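BF1531-like N-terminal domain-containing protein (Bacteroides fragilis, PDB 3SLR) is of unknown function but binds magnesium in a HAD-like phosphatase domain and may hydrolyse ester bonds. Local coordinates at residues T232-V237 and E288-N293; K269-I274 and F373-F378; E62-I65 and T69-Y72; D107-V112 and N155-N160. All coordinates share one frame; numbering follows the deposited sequence.

Interaction 1. Residues T232-V237 and E288-N293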
loop_
_atom_site.group_PDB
_atom_site.type_symbol
_atom_site.label_atom_id
_atom_site.label_comp_id
_atom_site.label_asym_id
_atom_site.label_seq_id
_atom_site.Cartn_x
_atom_site.Cartn_y
_atom_site.Cartn_z
ATOM N N THR A 232 -9.098 -20.739 5.963
ATOM C CA THR A 232 -8.221 -19.625 5.629
ATOM C C THR A 232 -7.781 -19.734 4.174
ATOM O O THR A 232 -8.067 -18.827 3.377
ATOM C CB THR A 232 -7.016 -19.518 6.614
ATOM O OG1 THR A 232 -7.517 -19.261 7.927
ATOM C CG2 THR A 232 -6.101 -18.368 6.230
ATOM N N ILE A 233 -7.142 -20.844 3.800
ATOM C CA ILE A 233 -6.796 -21.057 2.386
ATOM C C ILE A 233 -7.711 -22.045 1.637
ATOM O O ILE A 233 -7.596 -22.203 0.430
ATOM C CB ILE A 233 -5.310 -21.422 2.171
ATOM C CG1 ILE A 233 -5.003 -22.841 2.680
ATOM C CG2 ILE A 233 -4.414 -20.372 2.825
ATOM C CD1 ILE A 233 -3.704 -23.411 2.134
ATOM N N TRP A 234 -8.596 -22.723 2.362
ATOM C CA TRP A 234 -9.640 -23.540 1.740
ATOM C C TRP A 234 -10.859 -23.509 2.646
ATOM O O TRP A 234 -10.739 -23.239 3.835
ATOM C CB TRP A 234 -9.191 -24.995 1.475
ATOM C CG TRP A 234 -8.740 -25.789 2.703
ATOM C CD1 TRP A 234 -9.475 -26.068 3.825
ATOM C CD2 TRP A 234 -7.461 -26.419 2.898
ATOM N NE1 TRP A 234 -8.722 -26.816 4.712
ATOM C CE2 TRP A 234 -7.487 -27.046 4.163
ATOM C CE3 TRP A 234 -6.292 -26.502 2.129
ATOM C CZ2 TRP A 234 -6.387 -27.746 4.676
ATOM C CZ3 TRP A 234 -5.207 -27.201 2.635
ATOM C CH2 TRP A 234 -5.262 -27.816 3.895
ATOM N N GLY A 235 -12.036 -23.755 2.087
ATOM C CA GLY A 235 -13.236 -23.808 2.900
ATOM C C GLY A 235 -13.362 -25.170 3.563
ATOM O O GLY A 235 -13.010 -26.186 2.978
ATOM N N GLY A 236 -13.868 -25.193 4.788
ATOM C CA GLY A 236 -14.095 -26.451 5.467
ATOM C C GLY A 236 -12.965 -26.846 6.387
ATOM O O GLY A 236 -11.964 -26.138 6.519
ATOM N N VAL A 237 -13.131 -27.994 7.029
ATOM C CA VAL A 237 -12.163 -28.459 8.014
ATOM C C VAL A 237 -11.664 -29.809 7.553
ATOM O O VAL A 237 -12.436 -30.767 7.471
ATOM C CB VAL A 237 -12.801 -28.552 9.412
ATOM C CG1 VAL A 237 -11.814 -29.144 10.424
ATOM C CG2 VAL A 237 -13.270 -27.167 9.865
ATOM N N GLU A 288 -2.043 -33.413 3.213
ATOM C CA GLU A 288 -2.693 -34.236 2.191
ATOM C C GLU A 288 -3.328 -33.459 1.030
ATOM O O GLU A 288 -3.141 -33.835 -0.123
ATOM C CB GLU A 288 -3.698 -35.203 2.816
ATOM C CG GLU A 288 -3.304 -36.661 2.630
ATOM C CD GLU A 288 -4.375 -37.617 3.102
ATOM O OE1 GLU A 288 -5.083 -37.282 4.080
ATOM O OE2 GLU A 288 -4.517 -38.696 2.485
ATOM N N PRO A 289 -4.062 -32.367 1.320
ATOM C CA PRO A 289 -4.651 -31.628 0.196
ATOM C C PRO A 289 -3.592 -31.048 -0.738
ATOM O O PRO A 289 -3.792 -31.073 -1.946
ATOM C CB PRO A 289 -5.442 -30.509 0.878
ATOM C CG PRO A 289 -5.715 -31.008 2.247
ATOM C CD PRO A 289 -4.506 -31.835 2.619
ATOM N N PHE A 290 -2.486 -30.537 -0.190
ATOM C CA PHE A 290 -1.391 -30.052 -1.025
ATOM C C PHE A 290 -0.899 -31.157 -1.940
ATOM O O PHE A 290 -0.597 -30.922 -3.111
ATOM C CB PHE A 290 -0.217 -29.549 -0.167
ATOM C CG PHE A 290 -0.527 -28.312 0.629
ATOM C CD1 PHE A 290 -1.130 -28.404 1.875
ATOM C CD2 PHE A 290 -0.208 -27.053 0.135
ATOM C CE1 PHE A 290 -1.417 -27.265 2.616
ATOM C CE2 PHE A 290 -0.482 -25.906 0.872
ATOM C CZ PHE A 290 -1.094 -26.011 2.115
ATOM N N GLU A 291 -0.818 -32.364 -1.390
ATOM C CA GLU A 291 -0.264 -33.512 -2.102
ATOM C C GLU A 291 -1.248 -34.180 -3.068
ATOM O O GLU A 291 -0.840 -34.629 -4.136
ATOM C CB GLU A 291 0.241 -34.560 -1.103
ATOM C CG GLU A 291 1.292 -34.048 -0.120
ATOM C CD GLU A 291 1.553 -35.027 1.020
ATOM O OE1 GLU A 291 0.633 -35.798 1.376
ATOM O OE2 GLU A 291 2.677 -35.021 1.568
ATOM N N ARG A 292 -2.528 -34.246 -2.696
ATOM C CA ARG A 292 -3.493 -35.108 -3.409
ATOM C C ARG A 292 -4.572 -34.355 -4.195
ATOM O O ARG A 292 -5.106 -34.881 -5.172
ATOM C CB ARG A 292 -4.217 -36.049 -2.436
ATOM C CG ARG A 292 -3.341 -36.837 -1.455
ATOM C CD ARG A 292 -2.827 -38.162 -2.016
ATOM N NE ARG A 292 -3.875 -39.047 -2.538
ATOM C CZ ARG A 292 -4.522 -39.976 -1.832
ATOM N NH1 ARG A 292 -4.265 -40.158 -0.545
ATOM N NH2 ARG A 292 -5.443 -40.729 -2.421
ATOM N N ASN A 293 -4.924 -33.154 -3.745
ATOM C CA ASN A 293 -6.024 -32.405 -4.353
ATOM C C ASN A 293 -5.546 -31.496 -5.489
ATOM O O ASN A 293 -4.871 -30.499 -5.254
ATOM C CB ASN A 293 -6.792 -31.618 -3.281
ATOM C CG ASN A 293 -8.108 -31.035 -3.793
ATOM O OD1 ASN A 293 -8.202 -30.591 -4.935
ATOM N ND2 ASN A 293 -9.128 -31.022 -2.936
#
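The indole of Trp234 projects from the loop 232-237 against Pro289 and Phe290 of helix 283-292, and its six-membered ring does the touching. CH2 of Trp234 meets CG of Pro289 at 3.6 Å, while CZ3 of the same indole lies 3.8 Å from CE1 of Phe290, which approaches the indole at its edge. The two aromatic rings are neither stacked nor perpendicular: their planes are inclined at 64° and their centroids lie 5.9 Å apart. Beyond Trp234 the phenyl ring reaches Ile233, whose CD1 stands 3.7 Å from the Phe290 CZ atom. Phe290 thus offers two adjacent ring carbons, CE1 to the indole and CZ to the isoleucine. CG of Trp234 sits between its own backbone N and carbonyl carbon (chi1 59°), a rotamer that carries the indole across to the helix, and side chains on the two segments meet at roughly right angles.

The contact itself is wholly apolar, but the other end of the indole is polar. NE1 of Trp234 donates to OD1 of Asp230, a magnesium ligand, so the packing of the benzo end against Pro289 and Phe290 would help to fix a second-shell group beside the metal. Thr232 in the same loop hydrogen-bonds through OG1 to Asp228, another ligand, and Asp228, Asp230 and Thr232 fit the DxDx(T/V) pattern of HAD phosphatases. The loop follows strand 224-227 and precedes helix 238-241. Ile233 O is held by Gln262 of helix 255-270, and Phe290 packs edge-to-face on Phe306 of strand 305-309 at one edge of the four-stranded sheet.

Interaction 2. Residues K269-I274 and F373-F378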
loop_
_atom_site.group_PDB
_atom_site.type_symbol
_atom_site.label_atom_id
_atom_site.label_comp_id
_atom_site.label_asym_id
_atom_site.label_seq_id
_atom_site.Cartn_x
_atom_site.Cartn_y
_atom_site.Cartn_z
ATOM N N LYS A 269 4.743 -15.547 -2.961
ATOM C CA LYS A 269 5.816 -16.531 -2.954
ATOM C C LYS A 269 6.725 -16.264 -4.154
ATOM O O LYS A 269 7.953 -16.246 -4.035
ATOM C CB LYS A 269 5.226 -17.948 -3.013
ATOM C CG LYS A 269 6.236 -19.089 -2.870
ATOM C CD LYS A 269 6.919 -19.415 -4.195
ATOM C CE LYS A 269 8.010 -20.482 -4.025
ATOM N NZ LYS A 269 9.019 -20.074 -3.014
ATOM N N ASN A 270 6.116 -16.028 -5.310
ATOM C CA ASN A 270 6.897 -15.805 -6.528
ATOM C C ASN A 270 7.758 -14.524 -6.515
ATOM O O ASN A 270 8.693 -14.396 -7.317
ATOM C CB ASN A 270 5.997 -15.862 -7.773
ATOM C CG ASN A 270 5.590 -17.285 -8.136
ATOM O OD1 ASN A 270 6.271 -18.240 -7.780
ATOM N ND2 ASN A 270 4.480 -17.429 -8.864
ATOM N N ARG A 271 7.466 -13.582 -5.615
ATOM C CA ARG A 271 8.311 -12.388 -5.483
ATOM C C ARG A 271 9.235 -12.450 -4.260
ATOM O O ARG A 271 9.798 -11.442 -3.846
ATOM C CB ARG A 271 7.497 -11.076 -5.486
ATOM C CG ARG A 271 6.482 -10.918 -4.351
ATOM C CD ARG A 271 6.428 -9.474 -3.837
ATOM N NE ARG A 271 7.593 -9.150 -3.021
ATOM C CZ ARG A 271 7.611 -8.228 -2.063
ATOM N NH1 ARG A 271 6.519 -7.529 -1.786
ATOM N NH2 ARG A 271 8.717 -8.002 -1.378
ATOM N N GLY A 272 9.381 -13.636 -3.686
ATOM C CA GLY A 272 10.369 -13.843 -2.648
ATOM C C GLY A 272 9.837 -13.787 -1.230
ATOM O O GLY A 272 10.611 -13.905 -0.276
ATOM N N ILE A 273 8.532 -13.611 -1.070
ATOM C CA ILE A 273 7.957 -13.670 0.269
ATOM C C ILE A 273 7.985 -15.117 0.756
ATOM O O ILE A 273 7.574 -16.035 0.038
ATOM C CB ILE A 273 6.524 -13.108 0.311
ATOM C CG1 ILE A 273 6.519 -11.630 -0.106
ATOM C CG2 ILE A 273 5.904 -13.304 1.708
ATOM C CD1 ILE A 273 7.458 -10.709 0.736
ATOM N N ILE A 274 8.507 -15.338 1.960
ATOM C CA ILE A 274 8.552 -16.690 2.516
ATOM C C ILE A 274 7.176 -17.075 3.019
ATOM O O ILE A 274 6.574 -16.324 3.782
ATOM C CB ILE A 274 9.547 -16.766 3.697
ATOM C CG1 ILE A 274 10.920 -16.275 3.249
ATOM C CG2 ILE A 274 9.627 -18.189 4.239
ATOM C CD1 ILE A 274 11.915 -16.112 4.407
ATOM N N PHE A 373 2.643 -5.620 1.989
ATOM C CA PHE A 373 3.913 -6.021 1.398
ATOM C C PHE A 373 4.618 -4.966 0.553
ATOM O O PHE A 373 5.287 -5.293 -0.434
ATOM C CB PHE A 373 3.743 -7.348 0.643
ATOM C CG PHE A 373 3.436 -8.506 1.550
ATOM C CD1 PHE A 373 4.445 -9.120 2.274
ATOM C CD2 PHE A 373 2.136 -8.947 1.718
ATOM C CE1 PHE A 373 4.171 -10.176 3.134
ATOM C CE2 PHE A 373 1.849 -10.013 2.570
ATOM C CZ PHE A 373 2.859 -10.630 3.272
ATOM N N GLU A 374 4.490 -3.703 0.955
ATOM C CA GLU A 374 5.315 -2.648 0.391
ATOM C C GLU A 374 6.756 -3.086 0.447
ATOM O O GLU A 374 7.177 -3.725 1.411
ATOM C CB GLU A 374 5.178 -1.356 1.197
ATOM C CG GLU A 374 5.797 -0.151 0.509
ATOM C CD GLU A 374 5.096 0.169 -0.814
ATOM O OE1 GLU A 374 3.875 0.435 -0.808
ATOM O OE2 GLU A 374 5.766 0.145 -1.866
ATOM N N THR A 375 7.525 -2.733 -0.572
ATOM C CA THR A 375 8.938 -3.078 -0.558
ATOM C C THR A 375 9.761 -1.971 -1.209
ATOM O O THR A 375 9.202 -1.016 -1.754
ATOM C CB THR A 375 9.188 -4.445 -1.224
ATOM O OG1 THR A 375 10.539 -4.860 -0.990
ATOM C CG2 THR A 375 8.910 -4.383 -2.717
ATOM N N ALA A 376 11.085 -2.080 -1.130
ATOM C CA ALA A 376 11.947 -1.080 -1.759
ATOM C C ALA A 376 13.093 -1.691 -2.577
ATOM O O ALA A 376 14.039 -1.003 -2.952
ATOM C CB ALA A 376 12.477 -0.097 -0.725
ATOM N N SER A 377 12.996 -2.983 -2.861
ATOM C CA SER A 377 13.949 -3.636 -3.758
ATOM C C SER A 377 13.294 -4.794 -4.510
ATOM O O SER A 377 12.357 -5.419 -4.008
ATOM C CB SER A 377 15.185 -4.111 -2.987
ATOM O OG SER A 377 14.826 -4.973 -1.919
ATOM N N PHE A 378 13.789 -5.070 -5.714
ATOM C CA PHE A 378 13.215 -6.111 -6.561
ATOM C C PHE A 378 13.635 -7.505 -6.103
ATOM O O PHE A 378 12.878 -8.470 -6.244
ATOM C CB PHE A 378 13.603 -5.885 -8.029
ATOM C CG PHE A 378 13.219 -7.023 -8.940
ATOM C CD1 PHE A 378 11.890 -7.359 -9.131
ATOM C CD2 PHE A 378 14.192 -7.758 -9.603
ATOM C CE1 PHE A 378 11.533 -8.411 -9.968
ATOM C CE2 PHE A 378 13.846 -8.809 -10.439
ATOM C CZ PHE A 378 12.513 -9.135 -10.622
HETATM O O HOH W 1 7.670 -6.798 1.381
#
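A Schellman motif ends helix 255-270, and the residues on both sides of its glycine, Arg271 and Ile273, meet the last modelled residues of the construct at Phe373 and Thr375. Arg271 supplies the polar part. NH1 of Arg271 donates to the backbone O of Phe373 at 2.9 Å, with the acceptor close to the guanidinium plane and the donor on a carbonyl lone pair; the N-H...O angle of 136° makes the bond distinctly bent. NH2 of Arg271 lies 3.6 Å from CB of Thr375, whose CG2 rests over one face of the guanidinium. A water accepts from Arg271 NH2 at 3.2 Å and also lies near Glu374 O, which could add an indirect link to the backbone there. The side chain reaches these partners by bending at chi2 and chi3.

In the motif, Gly272 has positive phi and is the C-prime residue, with its N bonded to Lys269 O and Ile273 N to Leu268 O. This helix end leads the chain into strand 274-280 and leaves CB of Ile273 pointing at segment 373-378. CD1 of Ile273 comes within 3.7 Å of CD1 of Phe373, and its CG2 lies 3.8 Å from CE1 of the same ring. Ile273 CD1 sits over the opposite face of the guanidinium from Thr375 CG2, offset toward its rim. The phenyl ring, turned 85° from the guanidinium plane, further packs on Trp264 and Leu268, while Glu374 and Ala376 lean on helix 203-217.

Interaction 3. Residues E62-I65 and T69-Y72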
loop_
_atom_site.group_PDB
_atom_site.type_symbol
_atom_site.label_atom_id
_atom_site.label_comp_id
_atom_site.label_asym_id
_atom_site.label_seq_id
_atom_site.Cartn_x
_atom_site.Cartn_y
_atom_site.Cartn_z
ATOM N N GLU A 62 6.710 24.013 -8.055
ATOM C CA GLU A 62 7.696 24.387 -9.061
ATOM C C GLU A 62 8.605 25.505 -8.545
ATOM O O GLU A 62 9.818 25.463 -8.722
ATOM C CB GLU A 62 7.003 24.806 -10.357
ATOM C CG GLU A 62 6.203 23.684 -11.026
ATOM C CD GLU A 62 4.868 23.404 -10.335
ATOM O OE1 GLU A 62 4.368 24.277 -9.590
ATOM O OE2 GLU A 62 4.320 22.305 -10.542
ATOM N N ARG A 63 8.005 26.492 -7.892
ATOM C CA ARG A 63 8.738 27.629 -7.345
ATOM C C ARG A 63 9.901 27.170 -6.470
ATOM O O ARG A 63 11.030 27.637 -6.622
ATOM C CB ARG A 63 7.784 28.524 -6.547
ATOM C CG ARG A 63 8.429 29.338 -5.437
ATOM C CD ARG A 63 9.099 30.593 -5.964
ATOM N NE ARG A 63 9.720 31.363 -4.888
ATOM C CZ ARG A 63 10.202 32.595 -5.033
ATOM N NH1 ARG A 63 10.131 33.206 -6.209
ATOM N NH2 ARG A 63 10.749 33.221 -4.000
ATOM N N GLN A 64 9.623 26.244 -5.559
ATOM C CA GLN A 64 10.633 25.783 -4.609
ATOM C C GLN A 64 11.690 24.896 -5.255
ATOM O O GLN A 64 12.874 24.995 -4.940
ATOM C CB GLN A 64 9.967 25.038 -3.452
ATOM C CG GLN A 64 9.209 25.948 -2.495
ATOM C CD GLN A 64 10.145 26.827 -1.678
ATOM O OE1 GLN A 64 11.046 26.333 -1.003
ATOM N NE2 GLN A 64 9.930 28.134 -1.734
ATOM N N ILE A 65 11.254 24.017 -6.154
ATOM C CA ILE A 65 12.172 23.087 -6.800
ATOM C C ILE A 65 13.086 23.798 -7.809
ATOM O O ILE A 65 14.247 23.418 -7.980
ATOM C CB ILE A 65 11.404 21.914 -7.481
ATOM C CG1 ILE A 65 10.627 21.100 -6.436
ATOM C CG2 ILE A 65 12.355 20.999 -8.246
ATOM C CD1 ILE A 65 11.492 20.478 -5.354
ATOM N N THR A 69 18.112 28.478 -4.233
ATOM C CA THR A 69 18.290 29.176 -2.961
ATOM C C THR A 69 17.062 29.031 -2.057
ATOM O O THR A 69 17.043 29.542 -0.935
ATOM C CB THR A 69 18.568 30.685 -3.179
ATOM O OG1 THR A 69 17.356 31.354 -3.547
ATOM C CG2 THR A 69 19.610 30.892 -4.273
ATOM N N SER A 70 16.047 28.323 -2.545
ATOM C CA SER A 70 14.765 28.226 -1.851
ATOM C C SER A 70 14.853 27.562 -0.479
ATOM O O SER A 70 15.798 26.838 -0.184
ATOM C CB SER A 70 13.770 27.449 -2.717
ATOM O OG SER A 70 14.136 26.080 -2.774
ATOM N N ASP A 71 13.833 27.792 0.346
ATOM C CA ASP A 71 13.719 27.139 1.644
ATOM C C ASP A 71 13.771 25.619 1.543
ATOM O O ASP A 71 14.245 24.953 2.456
ATOM C CB ASP A 71 12.415 27.538 2.338
ATOM C CG ASP A 71 12.408 28.984 2.791
ATOM O OD1 ASP A 71 13.497 29.592 2.857
ATOM O OD2 ASP A 71 11.314 29.508 3.093
ATOM N N TYR A 72 13.257 25.078 0.439
ATOM C CA TYR A 72 13.247 23.631 0.243
ATOM C C TYR A 72 14.661 23.052 0.268
ATOM O O TYR A 72 14.941 22.108 1.006
ATOM C CB TYR A 72 12.557 23.274 -1.072
ATOM C CG TYR A 72 12.846 21.857 -1.507
ATOM C CD1 TYR A 72 12.236 20.779 -0.877
ATOM C CD2 TYR A 72 13.746 21.598 -2.535
ATOM C CE1 TYR A 72 12.508 19.471 -1.268
ATOM C CE2 TYR A 72 14.025 20.304 -2.929
ATOM C CZ TYR A 72 13.400 19.249 -2.298
ATOM O OH TYR A 72 13.681 17.974 -2.701
HETATM O O HOH W 2 11.958 29.983 -0.628
#
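Gln64, near the end of helix 61-66, reaches across to the start of helix 71-75, and its side chain touches Tyr72, Ser70 and a water in turn. CB of Gln64 lies 3.9 Å from CB of Tyr72. The chain then bends at chi2 (-70°), folding the amide back over Ser70, where CD of Gln64 is 3.8 Å from CB of Ser70. At the tip, OE1 of Gln64 accepts a hydrogen bond from the backbone N of Tyr72 at 2.9 Å; the donor stands almost straight out from the amide oxygen, with a C=O...N angle of 176°, although the bond is bent at the hydrogen (N-H...O 141°). The other branch, NE2 of Gln64, donates to a water 3.0 Å away, which also accepts from the backbone N of Asp71. OE1 thus takes up the N-H of Tyr72, while a water held by NE2 takes up that of Asp71.

Ser70 is the N-cap residue. OG of Ser70 lies 2.7 Å from Gln64 O; Asp67 O is a second acceptor within reach of this hydroxyl, so which one takes its proton is not settled. Beside this polar patch, CD1 of Ile65 sits over one face of the Tyr72 ring in a CH-pi contact, 3.8 Å from the centroid. The ring carries its hydroxyl onward to Thr80 OG1, and Trp54 of strand 50-55 packs on Gln64, Asp71 and Tyr72. Amide N-H groups at a helix start lack acceptors within the helix; here a buried glutamine and a water provide them, coupling the end of one short helix to the beginning of the next.

Interaction 4. Residues D107-V112 and N155-N160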
loop_
_atom_site.group_PDB
_atom_site.type_symbol
_atom_site.label_atom_id
_atom_site.label_comp_id
_atom_site.label_asym_id
_atom_site.label_seq_id
_atom_site.Cartn_x
_atom_site.Cartn_y
_atom_site.Cartn_z
ATOM N N ASP A 107 5.001 17.990 -20.600
ATOM C CA ASP A 107 5.516 19.074 -19.766
ATOM C C ASP A 107 5.653 18.661 -18.300
ATOM O O ASP A 107 6.646 18.987 -17.637
ATOM C CB ASP A 107 4.623 20.315 -19.868
ATOM C CG ASP A 107 4.731 21.014 -21.219
ATOM O OD1 ASP A 107 5.664 20.707 -21.997
ATOM O OD2 ASP A 107 3.883 21.888 -21.497
ATOM N N ARG A 108 4.641 17.961 -17.797
ATOM C CA ARG A 108 4.638 17.514 -16.411
ATOM C C ARG A 108 5.766 16.502 -16.238
ATOM O O ARG A 108 6.524 16.564 -15.261
ATOM C CB ARG A 108 3.269 16.908 -16.058
ATOM C CG ARG A 108 3.133 16.368 -14.630
ATOM C CD ARG A 108 3.546 17.391 -13.564
ATOM N NE ARG A 108 2.932 18.726 -13.701
ATOM C CZ ARG A 108 1.800 19.116 -13.109
ATOM N NH1 ARG A 108 1.095 18.273 -12.366
ATOM N NH2 ARG A 108 1.351 20.355 -13.278
ATOM N N LEU A 109 5.906 15.606 -17.213
ATOM C CA LEU A 109 6.971 14.603 -17.175
ATOM C C LEU A 109 8.345 15.270 -17.191
ATOM O O LEU A 109 9.251 14.839 -16.492
ATOM C CB LEU A 109 6.838 13.607 -18.329
ATOM C CG LEU A 109 5.657 12.637 -18.240
ATOM C CD1 LEU A 109 5.416 11.999 -19.585
ATOM C CD2 LEU A 109 5.955 11.568 -17.186
ATOM N N ASP A 110 8.496 16.333 -17.976
ATOM C CA ASP A 110 9.743 17.086 -17.970
ATOM C C ASP A 110 10.047 17.634 -16.574
ATOM O O ASP A 110 11.193 17.585 -16.112
ATOM C CB ASP A 110 9.708 18.231 -18.993
ATOM C CG ASP A 110 9.881 17.744 -20.428
ATOM O OD1 ASP A 110 10.301 16.583 -20.626
ATOM O OD2 ASP A 110 9.607 18.535 -21.362
ATOM N N PHE A 111 9.030 18.167 -15.899
ATOM C CA PHE A 111 9.260 18.706 -14.568
ATOM C C PHE A 111 9.676 17.591 -13.610
ATOM O O PHE A 111 10.584 17.762 -12.788
ATOM C CB PHE A 111 8.033 19.416 -14.003
ATOM C CG PHE A 111 8.231 19.858 -12.583
ATOM C CD1 PHE A 111 9.038 20.950 -12.298
ATOM C CD2 PHE A 111 7.666 19.153 -11.536
ATOM C CE1 PHE A 111 9.261 21.347 -10.986
ATOM C CE2 PHE A 111 7.883 19.542 -10.216
ATOM C CZ PHE A 111 8.683 20.645 -9.943
ATOM N N VAL A 112 9.000 16.448 -13.709
ATOM C CA VAL A 112 9.347 15.315 -12.858
ATOM C C VAL A 112 10.800 14.869 -13.075
ATOM O O VAL A 112 11.535 14.632 -12.108
ATOM C CB VAL A 112 8.364 14.150 -13.047
ATOM C CG1 VAL A 112 8.825 12.923 -12.259
ATOM C CG2 VAL A 112 6.972 14.575 -12.608
ATOM N N ASN A 155 0.459 8.774 -16.507
ATOM C CA ASN A 155 0.635 7.753 -15.470
ATOM C C ASN A 155 1.535 6.622 -15.941
ATOM O O ASN A 155 2.321 6.063 -15.162
ATOM C CB ASN A 155 -0.711 7.203 -14.993
ATOM C CG ASN A 155 -1.350 8.084 -13.953
ATOM O OD1 ASN A 155 -0.666 8.601 -13.072
ATOM N ND2 ASN A 155 -2.660 8.290 -14.059
ATOM N N TYR A 156 1.425 6.289 -17.222
ATOM C CA TYR A 156 2.277 5.259 -17.810
ATOM C C TYR A 156 3.741 5.692 -17.796
ATOM O O TYR A 156 4.608 4.961 -17.320
ATOM C CB TYR A 156 1.823 4.917 -19.234
ATOM C CG TYR A 156 2.777 3.996 -19.977
ATOM C CD1 TYR A 156 3.010 2.696 -19.538
ATOM C CD2 TYR A 156 3.441 4.435 -21.118
ATOM C CE1 TYR A 156 3.890 1.857 -20.215
ATOM C CE2 TYR A 156 4.315 3.613 -21.799
ATOM C CZ TYR A 156 4.536 2.327 -21.344
ATOM O OH TYR A 156 5.408 1.527 -22.034
ATOM N N GLU A 157 4.015 6.889 -18.299
ATOM C CA GLU A 157 5.395 7.372 -18.350
ATOM C C GLU A 157 5.989 7.624 -16.964
ATOM O O GLU A 157 7.189 7.478 -16.771
ATOM C CB GLU A 157 5.502 8.632 -19.216
ATOM C CG GLU A 157 5.176 8.393 -20.687
ATOM C CD GLU A 157 6.088 7.368 -21.358
ATOM O OE1 GLU A 157 7.128 6.983 -20.772
ATOM O OE2 GLU A 157 5.758 6.944 -22.486
ATOM N N LEU A 158 5.152 8.000 -15.998
ATOM C CA LEU A 158 5.621 8.137 -14.625
ATOM C C LEU A 158 6.187 6.823 -14.126
ATOM O O LEU A 158 7.185 6.796 -13.411
ATOM C CB LEU A 158 4.493 8.586 -13.694
ATOM C CG LEU A 158 4.196 10.076 -13.609
ATOM C CD1 LEU A 158 2.937 10.272 -12.770
ATOM C CD2 LEU A 158 5.391 10.824 -13.009
HETATM N N MSE A 159 5.549 5.719 -14.491
HETATM C CA MSE A 159 6.079 4.429 -14.060
HETATM C C MSE A 159 7.444 4.149 -14.691
HETATM O O MSE A 159 8.351 3.614 -14.038
HETATM C CB MSE A 159 5.078 3.315 -14.348
HETATM C CG MSE A 159 3.799 3.509 -13.568
HETATM SE SE MSE A 159 2.669 1.905 -13.600
HETATM C CE MSE A 159 1.104 2.662 -12.671
ATOM N N ASN A 160 7.594 4.523 -15.957
ATOM C CA ASN A 160 8.881 4.401 -16.627
ATOM C C ASN A 160 9.946 5.285 -15.976
ATOM O O ASN A 160 11.097 4.873 -15.842
ATOM C CB ASN A 160 8.749 4.675 -18.127
ATOM C CG ASN A 160 7.892 3.631 -18.832
ATOM O OD1 ASN A 160 7.816 2.483 -18.393
ATOM N ND2 ASN A 160 7.237 4.029 -19.925
#
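Leu109 of helix 104-118 pushes its two methyl groups against Glu157 and the backbone of helix 147-164. CD1 of Leu109 is 3.4 Å from CB of Glu157, a close approach. CD2 of Leu109 lies 3.6 Å from the same Glu157 carbon, so the two methyls straddle it, and 3.8 Å from the backbone N of Leu158. The glutamate takes part through its aliphatic root alone. One turn further on, the looser apolar pair is Val112 with Leu158: both valine methyls, CG1 and CG2, stand 4.1 Å from Leu158 CD2, and the two side chains cross at about a right angle.

The polar interaction stays within helix 147-164. Bent at chi2 (-60°), Glu157 turns its carboxylate away from Leu109, and OE1 accepts from ND2 of Asn160 at 3.1 Å. That bond is nearly straight (168°), lies in the amide plane of Asn160, and meets the carboxylate from above its plane.

The helices run nearly parallel, their segment axes 10.4 Å apart and inclined at 21°. Val112 and Leu158 also touch Tyr125 of strand 122-126, so the two helices lie side by side on one face of the parallel sheet, as in the alpha/beta/alpha layering of SGNH-hydrolase-like domains.

In the fold
From the N terminus, interaction 3 comes first and closes a very short loop, joining 62-65 to 69-72 across the three residues between them. Interaction 4 follows in series, bringing together helices 104-118 and 147-164 around strand 122-126. These two contacts share the N-terminal FkbH domain with its five-stranded sheet and touch where Phe111 packs on Glu62 and Ile65. Interactions 1 and 2 belong to later chain and cross: 269-274 lies between 232-237 and 288-293, whereas 373-378 lies beyond both. Interaction 1 joins the metal-site loop to helix 283-292 in the phosphatase domain. Interaction 2 brings segment 373-378 back to that domain, alongside helix 203-217, about 25 Å between centres from both interactions 1 and 4.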